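Local coordinates for protein beta-agarase B (Zobellia galactanivorans, PDB 4ATF) that cleaves the beta-1,4 linkages of agarose at random positions with retention of anomeric configuration, releasing the tetramer as the predominant product, at residues 127-132 against 136-141; 143-148 against 265-270; 168-173 against 177-182; 224-229 against 246-251. The protein carries 1 engineered substitution. All coordinates share one frame; numbering follows the deposited sequence. Where two conformers were deposited one is given.

Contact 1. Residues 127-132 against 136-141; sequences DVWLLS and TQEIDI. With GAL (beta-D-galactopyranose), chain E; AAL (3,6-anhydro-alpha-L-galactopyranose), chain B.
Leu130 pairs with Ile139 in the antiparallel hairpin, and its isobutyl group spreads over the neighbouring strand. One branch, Leu130 CD1, lies 4.1 Å from Ile139 CB, while the other, Leu130 CD2, meets the terminal methyl CD1 of Ile141 at 4.0 Å. Ile141 holds CG1 anti to its carbonyl carbon (chi1 -64°) and continues nearly extended, which carries CD1 back over the first strand to touch both Leu130 and Val128. At its backbone, Ile141 N gives a short bond of 2.7 Å to Val128 O, just where the chain turns a corner. Leu130 is held through both its backbone N and its O, as in a hydrogen-bonded antiparallel pair, with Leu130 N bonding to Ile139 O at 2.8 Å and Ile139 N returning a bond to Leu130 O. Toward the turn, Ser132 N donates to Gln137 O, and Ser132 OG, set between the backbone N and the carbonyl carbon (chi1 65°), accepts from Gln137 N at 3.1 Å. That hydroxyl also bonds to Asp134 in the turn. On the other face, the galactose of chain E lies over the Trp129 ring, its C5 3.7 Å above the ring centre, and Glu138 CG abuts the ring edge. The hairpin is thus two-sided: Leu130, Ile139 and Ile141 face Val203 and Trp205 of strand 199-207, whereas Trp129 provides an aromatic platform for sugar beside Glu138, the probable nucleophile.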
# COMPACT_ATOMS: atom_id res chain seq x y z
N ASP A 127 -0.82 1.11 -4.52
CA ASP A 127 -0.72 0.79 -3.08
C ASP A 127 -0.23 -0.63 -2.81
O ASP A 127 -0.74 -1.59 -3.43
CB ASP A 127 -2.12 0.89 -2.46
CG ASP A 127 -2.70 2.29 -2.54
OD1 ASP A 127 -1.94 3.23 -2.27
OD2 ASP A 127 -3.93 2.44 -2.88
N VAL A 128 0.67 -0.77 -1.82
CA VAL A 128 0.96 -2.04 -1.18
C VAL A 128 0.91 -1.72 0.31
O VAL A 128 1.67 -0.86 0.80
CB VAL A 128 2.41 -2.53 -1.52
CG1 VAL A 128 2.77 -3.83 -0.77
CG2 VAL A 128 2.55 -2.75 -3.05
N TRP A 129 0.05 -2.42 1.05
CA TRP A 129 -0.19 -2.05 2.45
C TRP A 129 -0.58 -3.24 3.32
O TRP A 129 -0.86 -4.36 2.77
CB TRP A 129 -1.19 -0.87 2.52
CG TRP A 129 -2.49 -1.01 1.81
CD1 TRP A 129 -2.71 -1.25 0.46
CD2 TRP A 129 -3.79 -0.89 2.42
NE1 TRP A 129 -4.07 -1.27 0.21
CE2 TRP A 129 -4.75 -1.03 1.39
CE3 TRP A 129 -4.22 -0.61 3.75
CZ2 TRP A 129 -6.14 -0.96 1.65
CZ3 TRP A 129 -5.61 -0.51 4.01
CH2 TRP A 129 -6.55 -0.70 2.94
N LEU A 130 -0.60 -3.04 4.66
CA LEU A 130 -0.93 -4.11 5.64
C LEU A 130 -2.11 -3.59 6.44
O LEU A 130 -2.13 -2.38 6.82
CB LEU A 130 0.22 -4.35 6.64
CG LEU A 130 1.56 -4.65 5.94
CD1 LEU A 130 2.64 -4.80 7.06
CD2 LEU A 130 1.50 -5.90 5.02
N LEU A 131 -3.09 -4.45 6.74
CA LEU A 131 -4.33 -3.93 7.46
C LEU A 131 -4.78 -5.04 8.41
O LEU A 131 -4.94 -6.18 7.95
CB LEU A 131 -5.46 -3.61 6.45
CG LEU A 131 -6.77 -3.10 7.03
CD1 LEU A 131 -6.46 -1.73 7.67
CD2 LEU A 131 -7.81 -2.95 5.89
N SER A 132 -4.98 -4.74 9.71
CA SER A 132 -5.48 -5.76 10.63
C SER A 132 -6.92 -6.22 10.25
O SER A 132 -7.66 -5.49 9.59
CB SER A 132 -5.44 -5.24 12.10
OG SER A 132 -6.36 -4.13 12.25
N THR A 136 -8.54 -1.70 12.43
CA THR A 136 -8.03 -0.69 13.31
C THR A 136 -6.56 -0.28 13.17
O THR A 136 -6.20 0.77 13.74
CB THR A 136 -8.25 -1.06 14.78
OG1 THR A 136 -7.54 -2.28 15.09
CG2 THR A 136 -9.78 -1.14 15.10
N GLN A 137 -5.71 -1.11 12.52
CA GLN A 137 -4.32 -0.84 12.47
C GLN A 137 -3.82 -1.13 11.01
O GLN A 137 -4.22 -2.12 10.39
CB GLN A 137 -3.55 -1.72 13.50
CG GLN A 137 -4.00 -1.46 14.95
CD GLN A 137 -3.34 -2.42 15.95
OE1 GLN A 137 -3.65 -2.39 17.17
NE2 GLN A 137 -2.41 -3.21 15.48
N GLU A 138 -2.98 -0.23 10.48
CA GLU A 138 -2.60 -0.22 9.06
C GLU A 138 -1.15 0.26 8.93
O GLU A 138 -0.73 1.16 9.68
CB GLU A 138 -3.52 0.77 8.27
CG GLU A 138 -3.26 0.75 6.72
CD GLU A 138 -2.10 1.73 6.25
OE1 GLU A 138 -1.69 2.62 7.04
OE2 GLU A 138 -1.58 1.64 5.08
N ILE A 139 -0.39 -0.33 7.99
CA ILE A 139 0.99 0.10 7.71
C ILE A 139 1.10 0.21 6.19
O ILE A 139 0.77 -0.77 5.48
CB ILE A 139 2.05 -0.92 8.22
CG1 ILE A 139 2.03 -0.98 9.77
CG2 ILE A 139 3.50 -0.47 7.68
CD1 ILE A 139 2.66 -2.30 10.35
N ASP A 140 1.44 1.40 5.67
CA ASP A 140 1.71 1.53 4.22
C ASP A 140 3.08 1.00 3.82
O ASP A 140 4.04 1.19 4.55
CB ASP A 140 1.81 2.96 3.83
CG ASP A 140 0.59 3.73 4.06
OD1 ASP A 140 -0.54 3.19 4.23
OD2 ASP A 140 0.84 4.95 4.09
N ILE A 141 3.23 0.29 2.73
CA ILE A 141 4.60 -0.02 2.33
C ILE A 141 4.88 0.89 1.11
O ILE A 141 5.94 1.61 1.00
CB ILE A 141 4.76 -1.52 2.04
CG1 ILE A 141 4.53 -2.32 3.35
CG2 ILE A 141 6.15 -1.86 1.41
CD1 ILE A 141 4.24 -3.80 3.09
C1 GAL E . -4.10 4.27 3.53
C2 GAL E . -5.56 4.42 3.93
C3 GAL E . -6.47 3.23 3.62
C4 GAL E . -6.31 2.94 2.11
C5 GAL E . -4.80 2.81 1.77
C6 GAL E . -4.52 2.41 0.31
O2 GAL E . -5.52 4.55 5.32
O3 GAL E . -7.79 3.69 3.95
O4 GAL E . -6.84 4.04 1.42
O5 GAL E . -3.99 3.93 2.16
O6 GAL E . -3.10 2.27 0.24
C1 AAL B . -8.44 2.96 5.02
C2 AAL B . -9.75 3.72 5.38
C3 AAL B . -10.68 2.73 6.15
C4 AAL B . -10.97 1.44 5.48
C5 AAL B . -9.59 0.83 5.39
C6 AAL B . -9.19 0.97 6.89
O2 AAL B . -10.38 4.16 4.18
O3 AAL B . -9.93 2.17 7.29
O4 AAL B . -11.88 0.54 6.05
O5 AAL B . -8.67 1.56 4.54

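Contact 2. Residues 143-148 against 265-270; sequences DAYGAD and TWRSSP. Engineered in segment 143-148: Asp143 (natural residue Glu).
Tyr145 directs CG away from its carbonyl carbon (chi1 -53°), which sends the ring out to meet Arg267, whose chain bends at chi3 (108°) and passes obliquely by the ring. Arg267 CD comes within 3.3 Å of Tyr145 CD2, and the same tyrosine carbon sits over one face of the guanidinium, near its rim, the two planes being moderately inclined. Trp266, which like Tyr145 belongs to the agarose-binding pocket, supplies the second approach: the edge of its six-membered ring points at the face of Tyr145 in an offset edge-to-face pair, with ring centroids 5.7 Å apart and planes at 85°. Trp266 CZ2 lies 3.7 Å from Tyr145 OH, which stands in the plane of the indole and bonds to Gln264. The guanidinium has its polar partners elsewhere: NH2 bonds to Thr123 O and the group makes a cation-pi contact with Phe160. Replacing Tyr145 with an alanine would probably leave the Trp266 edge without its aromatic partner and open a gap beside the Arg267 chain. The contact joins the end of strand 137-145, just past the engineered Asp143, to the short helix 265-268 that follows strand 255-262; strand 125-132 runs between these two strands.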
# COMPACT_ATOMS: atom_id res chain seq x y z
N ASP A 143 2.63 3.91 -1.18
CA ASP A 143 1.38 4.63 -1.43
C ASP A 143 1.83 5.84 -2.27
O ASP A 143 2.52 6.77 -1.77
CB ASP A 143 0.69 5.04 -0.10
CG ASP A 143 -0.48 6.08 -0.32
OD1 ASP A 143 -1.27 6.06 -1.26
OD2 ASP A 143 -0.65 6.95 0.52
N ALA A 144 1.55 5.80 -3.57
CA ALA A 144 2.12 6.82 -4.50
C ALA A 144 1.14 7.15 -5.60
O ALA A 144 0.44 6.25 -6.07
CB ALA A 144 3.50 6.28 -5.14
N TYR A 145 1.15 8.41 -6.02
CA TYR A 145 0.29 8.97 -7.08
C TYR A 145 1.27 9.33 -8.18
O TYR A 145 1.88 10.41 -8.16
CB TYR A 145 -0.48 10.22 -6.54
CG TYR A 145 -1.21 9.89 -5.26
CD1 TYR A 145 -0.57 9.99 -4.02
CD2 TYR A 145 -2.54 9.37 -5.26
CE1 TYR A 145 -1.20 9.64 -2.82
CE2 TYR A 145 -3.19 9.04 -4.00
CZ TYR A 145 -2.51 9.18 -2.82
OH TYR A 145 -3.07 8.84 -1.58
N GLY A 146 1.49 8.44 -9.15
CA GLY A 146 2.64 8.62 -10.06
C GLY A 146 2.57 9.54 -11.28
O GLY A 146 3.62 9.75 -11.91
N ALA A 147 1.39 10.06 -11.65
CA ALA A 147 1.24 10.73 -12.97
C ALA A 147 2.23 11.88 -13.21
O ALA A 147 2.46 12.70 -12.28
CB ALA A 147 -0.20 11.28 -13.17
N ASP A 148 2.76 11.97 -14.43
CA ASP A 148 3.52 13.20 -14.80
C ASP A 148 2.60 14.43 -14.88
O ASP A 148 3.03 15.56 -14.58
CB ASP A 148 4.16 13.01 -16.18
CG ASP A 148 5.27 11.90 -16.16
OD1 ASP A 148 5.95 11.73 -15.09
OD2 ASP A 148 5.47 11.24 -17.22
N THR A 265 -11.25 10.05 -2.07
CA THR A 265 -12.13 11.23 -2.01
C THR A 265 -11.37 12.58 -1.90
O THR A 265 -11.73 13.58 -2.52
CB THR A 265 -13.16 11.14 -0.85
OG1 THR A 265 -13.88 9.91 -1.00
CG2 THR A 265 -14.20 12.32 -0.94
N TRP A 266 -10.29 12.62 -1.14
CA TRP A 266 -9.59 13.92 -0.99
C TRP A 266 -8.98 14.41 -2.34
O TRP A 266 -8.63 15.61 -2.45
CB TRP A 266 -8.51 13.84 0.11
CG TRP A 266 -7.26 13.01 -0.19
CD1 TRP A 266 -7.14 11.66 -0.08
CD2 TRP A 266 -5.98 13.48 -0.66
NE1 TRP A 266 -5.84 11.24 -0.46
CE2 TRP A 266 -5.11 12.34 -0.79
CE3 TRP A 266 -5.47 14.75 -0.95
CZ2 TRP A 266 -3.80 12.43 -1.19
CZ3 TRP A 266 -4.12 14.85 -1.37
CH2 TRP A 266 -3.30 13.69 -1.49
N ARG A 267 -8.87 13.48 -3.32
CA ARG A 267 -8.29 13.74 -4.66
C ARG A 267 -9.41 13.99 -5.66
O ARG A 267 -9.34 14.98 -6.37
CB ARG A 267 -7.41 12.56 -5.19
CG ARG A 267 -6.15 12.07 -4.40
CD ARG A 267 -5.26 11.20 -5.42
NE ARG A 267 -4.32 12.17 -5.51
CZ ARG A 267 -3.50 12.59 -6.43
NH1 ARG A 267 -2.83 13.57 -5.88
NH2 ARG A 267 -3.25 12.14 -7.69
N SER A 268 -10.40 13.10 -5.74
CA SER A 268 -11.55 13.31 -6.72
C SER A 268 -12.64 14.29 -6.29
O SER A 268 -13.35 14.85 -7.14
CB SER A 268 -12.18 11.96 -7.13
OG SER A 268 -12.68 11.27 -5.99
N SER A 269 -12.80 14.50 -4.98
CA SER A 269 -13.77 15.52 -4.48
C SER A 269 -13.07 16.35 -3.43
O SER A 269 -13.43 16.23 -2.26
CB SER A 269 -14.95 14.85 -3.76
OG SER A 269 -15.73 14.15 -4.68
N PRO A 270 -12.07 17.14 -3.81
CA PRO A 270 -11.30 17.88 -2.81
C PRO A 270 -12.15 18.85 -1.98
O PRO A 270 -13.12 19.43 -2.49
CB PRO A 270 -10.33 18.67 -3.65
CG PRO A 270 -11.07 18.86 -4.92
CD PRO A 270 -11.70 17.56 -5.16

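Contact 3. Residues 168-173 against 177-182; sequences HHVFIR and QDYQPK. With AAL (3,6-anhydro-alpha-L-galactopyranose), chain B; GAL (beta-D-galactopyranose), chain E; GAL (beta-D-galactopyranose), chain C.
His169 and Asp178 form a side-chain hydrogen bond between the two segments: ND1 of His169 donates to OD1 of Asp178 at 2.7 Å, almost straight at 177°, within the imidazole plane and onto the syn lone pair of the carboxylate. This bond fixes the rotation of the imidazole, whose two faces are also occupied. Gln180 CB makes a CH-pi contact over one face, 3.7 Å from the centroid of the His169 ring, and O2 of the chain E galactose lies over the opposite face. Further sugar contacts come from the same strand. Phe171 turns one face to the anhydrogalactose, with O3 of that sugar 3.6 Å from Phe171 CZ. Arg173, bent at chi2 and chi3 (-56° and -48°), points NH1 at the same O3 of the anhydrogalactose at 2.9 Å; its NH2 adds only weak bonds to this sugar and to the chain C galactose. Backbone bonds pair Val170 with Tyr179 and Ile172 with Gln177, each pair joined in both directions. Packing occurs on both faces: Phe171 CE1 rests 3.4 Å from Asp178 CG on the sugar side, and Val170 CG2 touches Tyr179 CD2 at 4.0 Å on the other. The arrangement is an antiparallel beta hairpin whose His169, Phe171 and Asp178 face forms one wall of the agarose-binding cleft, with Arg173 reaching in from the turn.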
# COMPACT_ATOMS: atom_id res chain seq x y z
N HIS A 168 1.55 5.08 8.38
CA HIS A 168 0.82 4.06 9.11
C HIS A 168 -0.42 4.76 9.68
O HIS A 168 -0.43 6.02 9.80
CB HIS A 168 1.71 3.44 10.23
CG HIS A 168 1.78 4.28 11.47
ND1 HIS A 168 2.66 5.34 11.61
CD2 HIS A 168 1.05 4.25 12.62
CE1 HIS A 168 2.49 5.90 12.79
NE2 HIS A 168 1.52 5.26 13.43
N HIS A 169 -1.46 4.00 10.03
CA HIS A 169 -2.70 4.61 10.58
C HIS A 169 -3.15 3.78 11.75
O HIS A 169 -2.98 2.57 11.73
CB HIS A 169 -3.87 4.62 9.55
CG HIS A 169 -3.63 5.48 8.35
ND1 HIS A 169 -4.34 6.64 8.13
CD2 HIS A 169 -2.81 5.32 7.27
CE1 HIS A 169 -3.93 7.20 6.99
NE2 HIS A 169 -3.00 6.42 6.45
N VAL A 170 -3.78 4.42 12.73
CA VAL A 170 -4.56 3.69 13.72
C VAL A 170 -5.94 4.30 13.66
O VAL A 170 -6.07 5.53 13.43
CB VAL A 170 -3.91 3.67 15.13
CG1 VAL A 170 -2.62 2.78 15.12
CG2 VAL A 170 -3.60 5.06 15.64
N PHE A 171 -6.98 3.48 13.81
CA PHE A 171 -8.38 4.00 13.66
C PHE A 171 -9.23 3.69 14.87
O PHE A 171 -8.95 2.70 15.58
CB PHE A 171 -9.12 3.33 12.47
CG PHE A 171 -8.44 3.51 11.14
CD1 PHE A 171 -8.66 4.64 10.35
CD2 PHE A 171 -7.54 2.52 10.71
CE1 PHE A 171 -7.94 4.80 9.11
CE2 PHE A 171 -6.84 2.63 9.49
CZ PHE A 171 -7.04 3.77 8.68
N ILE A 172 -10.25 4.52 15.12
CA ILE A 172 -11.36 4.11 15.96
C ILE A 172 -12.48 3.93 14.92
O ILE A 172 -12.64 4.82 14.05
CB ILE A 172 -11.70 5.17 17.04
CG1 ILE A 172 -10.54 5.36 18.03
CG2 ILE A 172 -13.10 4.84 17.74
CD1 ILE A 172 -10.67 6.65 18.89
N ARG A 173 -13.25 2.84 14.99
CA ARG A 173 -14.20 2.56 13.90
C ARG A 173 -15.54 3.26 14.03
O ARG A 173 -16.05 3.68 13.01
CB ARG A 173 -14.41 1.06 13.66
CG ARG A 173 -13.16 0.23 13.38
CD ARG A 173 -12.35 0.75 12.19
NE ARG A 173 -13.15 1.02 11.00
CZ ARG A 173 -12.60 1.38 9.84
NH1 ARG A 173 -11.27 1.48 9.73
NH2 ARG A 173 -13.35 1.66 8.78
N GLN A 177 -12.58 7.59 13.26
CA GLN A 177 -11.54 8.59 13.43
C GLN A 177 -10.25 7.96 12.94
O GLN A 177 -10.06 6.76 13.13
CB GLN A 177 -11.37 8.92 14.92
CG GLN A 177 -12.48 9.77 15.58
CD GLN A 177 -11.98 10.31 16.92
OE1 GLN A 177 -12.18 9.70 17.95
NE2 GLN A 177 -11.22 11.43 16.87
N ASP A 178 -9.35 8.78 12.37
CA ASP A 178 -8.16 8.25 11.68
C ASP A 178 -6.98 9.08 12.14
O ASP A 178 -7.01 10.31 11.99
CB ASP A 178 -8.42 8.44 10.18
CG ASP A 178 -7.25 8.11 9.32
OD1 ASP A 178 -6.17 7.65 9.80
OD2 ASP A 178 -7.40 8.33 8.11
N TYR A 179 -5.95 8.43 12.71
CA TYR A 179 -4.66 9.09 12.93
C TYR A 179 -3.55 8.56 12.01
O TYR A 179 -3.39 7.33 11.86
CB TYR A 179 -4.20 8.83 14.39
CG TYR A 179 -2.73 9.26 14.56
CD1 TYR A 179 -2.39 10.64 14.75
CD2 TYR A 179 -1.67 8.29 14.43
CE1 TYR A 179 -1.01 11.06 14.86
CE2 TYR A 179 -0.30 8.68 14.55
CZ TYR A 179 0.02 10.06 14.78
OH TYR A 179 1.37 10.39 14.87
N GLN A 180 -2.74 9.44 11.40
CA GLN A 180 -1.45 9.03 10.81
C GLN A 180 -0.44 10.16 11.11
O GLN A 180 -0.87 11.33 11.34
CB GLN A 180 -1.56 8.79 9.26
CG GLN A 180 -1.99 10.08 8.48
CD GLN A 180 -1.79 9.98 6.97
OE1 GLN A 180 -2.55 10.59 6.18
NE2 GLN A 180 -0.77 9.24 6.54
N PRO A 181 0.88 9.86 11.09
CA PRO A 181 1.84 10.96 11.23
C PRO A 181 1.71 11.90 10.02
O PRO A 181 1.38 11.41 8.89
CB PRO A 181 3.22 10.28 11.22
CG PRO A 181 2.96 8.82 11.48
CD PRO A 181 1.56 8.55 10.93
N LYS A 182 1.91 13.21 10.21
CA LYS A 182 1.73 14.14 9.08
C LYS A 182 2.95 15.07 8.87
O LYS A 182 2.86 16.04 8.12
CB LYS A 182 0.37 14.90 9.14
CG LYS A 182 -0.83 14.00 8.77
CD LYS A 182 -2.09 14.77 8.45
CE LYS A 182 -3.22 13.82 8.03
NZ LYS A 182 -4.37 14.55 7.36
C1 AAL B . -8.44 2.96 5.02
C2 AAL B . -9.75 3.72 5.38
C3 AAL B . -10.68 2.73 6.15
C4 AAL B . -10.97 1.44 5.48
C5 AAL B . -9.59 0.83 5.39
C6 AAL B . -9.19 0.97 6.89
O2 AAL B . -10.38 4.16 4.18
O3 AAL B . -9.93 2.17 7.29
O4 AAL B . -11.88 0.54 6.05
O5 AAL B . -8.67 1.56 4.54
C1 GAL E . -4.10 4.27 3.53
C2 GAL E . -5.56 4.42 3.93
C3 GAL E . -6.47 3.23 3.62
C4 GAL E . -6.31 2.94 2.11
C5 GAL E . -4.80 2.81 1.77
C6 GAL E . -4.52 2.41 0.31
O2 GAL E . -5.52 4.55 5.32
O3 GAL E . -7.79 3.69 3.95
O4 GAL E . -6.84 4.04 1.42
O5 GAL E . -3.99 3.93 2.16
O6 GAL E . -3.10 2.27 0.24
C1 GAL C . -13.14 0.44 5.39
C2 GAL C . -13.80 -0.74 6.11
C3 GAL C . -15.27 -0.90 5.66
C4 GAL C . -16.02 0.45 5.78
C5 GAL C . -15.23 1.58 5.09
C6 GAL C . -16.08 2.82 5.28
O2 GAL C . -13.07 -1.98 5.95
O3 GAL C . -15.88 -1.80 6.55
O4 GAL C . -16.02 0.82 7.15
O5 GAL C . -13.88 1.67 5.64
O6 GAL C . -15.37 3.71 4.48

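Contact 4. Residues 224-229 against 246-251; sequences SGKDII and DTRTGL
Asp246 OD1 accepts from two nitrogens of Arg248, while the other carboxylate oxygen reaches Lys226 through a water. Arg248 N closes an Asx turn onto Asp246 OD1 at 3.1 Å, and Arg248 NE reaches the same oxygen at 3.0 Å. Arg248 NH2 completes a side-on, two-nitrogen salt bridge by bonding to Asp246 OD2 at 3.0 Å; NE and NH2 both come from above the carboxylate plane. A bend at chi3 (-78°) lays the guanidinium against the helix, where Lys226 CB sits over one face, 3.7 Å from Arg248 NH1. Two waters span the contact: one accepts from Lys226 NZ at 2.6 Å and donates to Asp246 OD2, the other donates to Asp227 OD1 and accepts from Arg248 NH1 at 2.8 Å. A leucine in place of Arg248 would probably leave Asp246 without its salt-bridge mate and Asp230 O, which Arg248 NH1 also holds, without that donor. Deeper in, the contact turns apolar, with Ile229 CG2 packed 4.1 Å from Leu251 CG near His168 and Val170. Helix 226-229 and loop 246-251 thus meet through water and a guanidinium face outside and aliphatic groups within; the carboxylate is probably neutralised largely within the loop, by Arg248.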
# COMPACT_ATOMS: atom_id res chain seq x y z
N SER A 224 9.37 5.70 15.29
CA SER A 224 9.65 4.89 16.49
C SER A 224 9.15 5.60 17.71
O SER A 224 9.39 6.81 17.84
CB SER A 224 11.19 4.67 16.59
OG SER A 224 11.50 3.86 17.68
N GLY A 225 8.46 4.91 18.60
CA GLY A 225 8.01 5.50 19.89
C GLY A 225 6.52 5.87 19.94
O GLY A 225 5.87 6.10 18.91
N LYS A 226 5.99 5.96 21.17
CA LYS A 226 4.53 6.13 21.38
C LYS A 226 4.01 7.46 20.86
O LYS A 226 2.90 7.49 20.30
CB LYS A 226 4.18 5.97 22.86
CG LYS A 226 4.63 4.62 23.51
CD LYS A 226 4.58 4.69 25.04
CE LYS A 226 5.26 3.45 25.73
NZ LYS A 226 5.02 3.37 27.20
N ASP A 227 4.80 8.53 20.98
CA ASP A 227 4.39 9.90 20.64
C ASP A 227 4.14 10.07 19.11
O ASP A 227 3.34 10.92 18.71
CB ASP A 227 5.44 10.95 21.06
CG ASP A 227 5.57 11.10 22.60
OD1 ASP A 227 4.76 10.55 23.39
OD2 ASP A 227 6.51 11.83 23.05
N ILE A 228 4.82 9.28 18.26
CA ILE A 228 4.55 9.35 16.80
C ILE A 228 3.63 8.16 16.33
O ILE A 228 2.84 8.31 15.39
CB ILE A 228 5.83 9.45 15.95
CG1 ILE A 228 5.52 9.64 14.45
CG2 ILE A 228 6.66 8.18 16.09
CD1 ILE A 228 6.73 10.16 13.66
N ILE A 229 3.71 7.01 17.00
CA ILE A 229 2.93 5.83 16.49
C ILE A 229 1.43 5.95 16.91
O ILE A 229 0.50 5.73 16.10
CB ILE A 229 3.51 4.49 17.04
CG1 ILE A 229 4.94 4.24 16.47
CG2 ILE A 229 2.57 3.27 16.75
CD1 ILE A 229 5.01 3.57 15.12
N ASP A 246 -3.47 4.92 29.97
CA ASP A 246 -2.59 4.33 28.97
C ASP A 246 -2.66 2.81 29.01
O ASP A 246 -2.01 2.16 29.86
CB ASP A 246 -1.14 4.81 29.14
CG ASP A 246 -0.25 4.50 27.92
OD1 ASP A 246 -0.68 3.80 26.96
OD2 ASP A 246 0.92 4.98 27.90
N THR A 247 -3.42 2.24 28.09
CA THR A 247 -3.41 0.78 27.86
C THR A 247 -3.15 0.60 26.36
O THR A 247 -3.69 -0.36 25.74
CB THR A 247 -4.80 0.15 28.27
OG1 THR A 247 -5.83 0.98 27.69
CG2 THR A 247 -4.96 0.05 29.84
N ARG A 248 -2.35 1.51 25.76
CA ARG A 248 -2.10 1.44 24.31
C ARG A 248 -1.44 0.14 23.88
O ARG A 248 -0.48 -0.33 24.55
CB ARG A 248 -1.18 2.59 23.86
CG ARG A 248 -1.90 3.95 23.84
CD ARG A 248 -0.96 5.04 23.38
NE ARG A 248 -0.09 5.41 24.48
CZ ARG A 248 0.73 6.46 24.48
NH1 ARG A 248 0.80 7.26 23.40
NH2 ARG A 248 1.49 6.71 25.56
N THR A 249 -1.92 -0.46 22.79
CA THR A 249 -1.30 -1.69 22.29
C THR A 249 -0.15 -1.42 21.27
O THR A 249 0.74 -2.26 21.01
CB THR A 249 -2.35 -2.61 21.58
OG1 THR A 249 -2.83 -1.92 20.39
CG2 THR A 249 -3.52 -2.93 22.52
N GLY A 250 -0.21 -0.27 20.63
CA GLY A 250 0.68 -0.01 19.47
C GLY A 250 0.20 -0.81 18.26
O GLY A 250 -0.95 -1.33 18.26
N LEU A 251 1.08 -0.96 17.28
CA LEU A 251 0.77 -1.78 16.06
C LEU A 251 1.05 -3.27 16.36
O LEU A 251 2.08 -3.82 15.99
CB LEU A 251 1.58 -1.25 14.86
CG LEU A 251 1.22 0.21 14.41
CD1 LEU A 251 2.26 0.75 13.42
CD2 LEU A 251 -0.16 0.22 13.77
O HOH W 1 2.49 2.97 26.88
O HOH W 2 2.35 9.60 23.66

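Overall arrangement
Contacts 1 to 3 are buried and border the sugar-binding cleft, whereas contact 4 is partly exposed at the periphery. Strand 137-145 serves both contact 1 and contact 2, and it pairs with strand 164-172 of contact 3, so that Thr136 and Glu138 probably bond through their carbonyls to Phe171 and His169. Contacts 1 and 3 are hairpins dominated by backbone bonds and share two sugars; contact 2 instead brings together residues distant in sequence through aromatic and guanidinium packing alone. Contact 4 is joined by water bridges, a guanidinium face and a small aliphatic contact, its salt bridge lying within one segment. It meets contact 3 where Tyr179 OH probably bonds to Ile228 O, and contact 1 where Leu251 packs on Ile139.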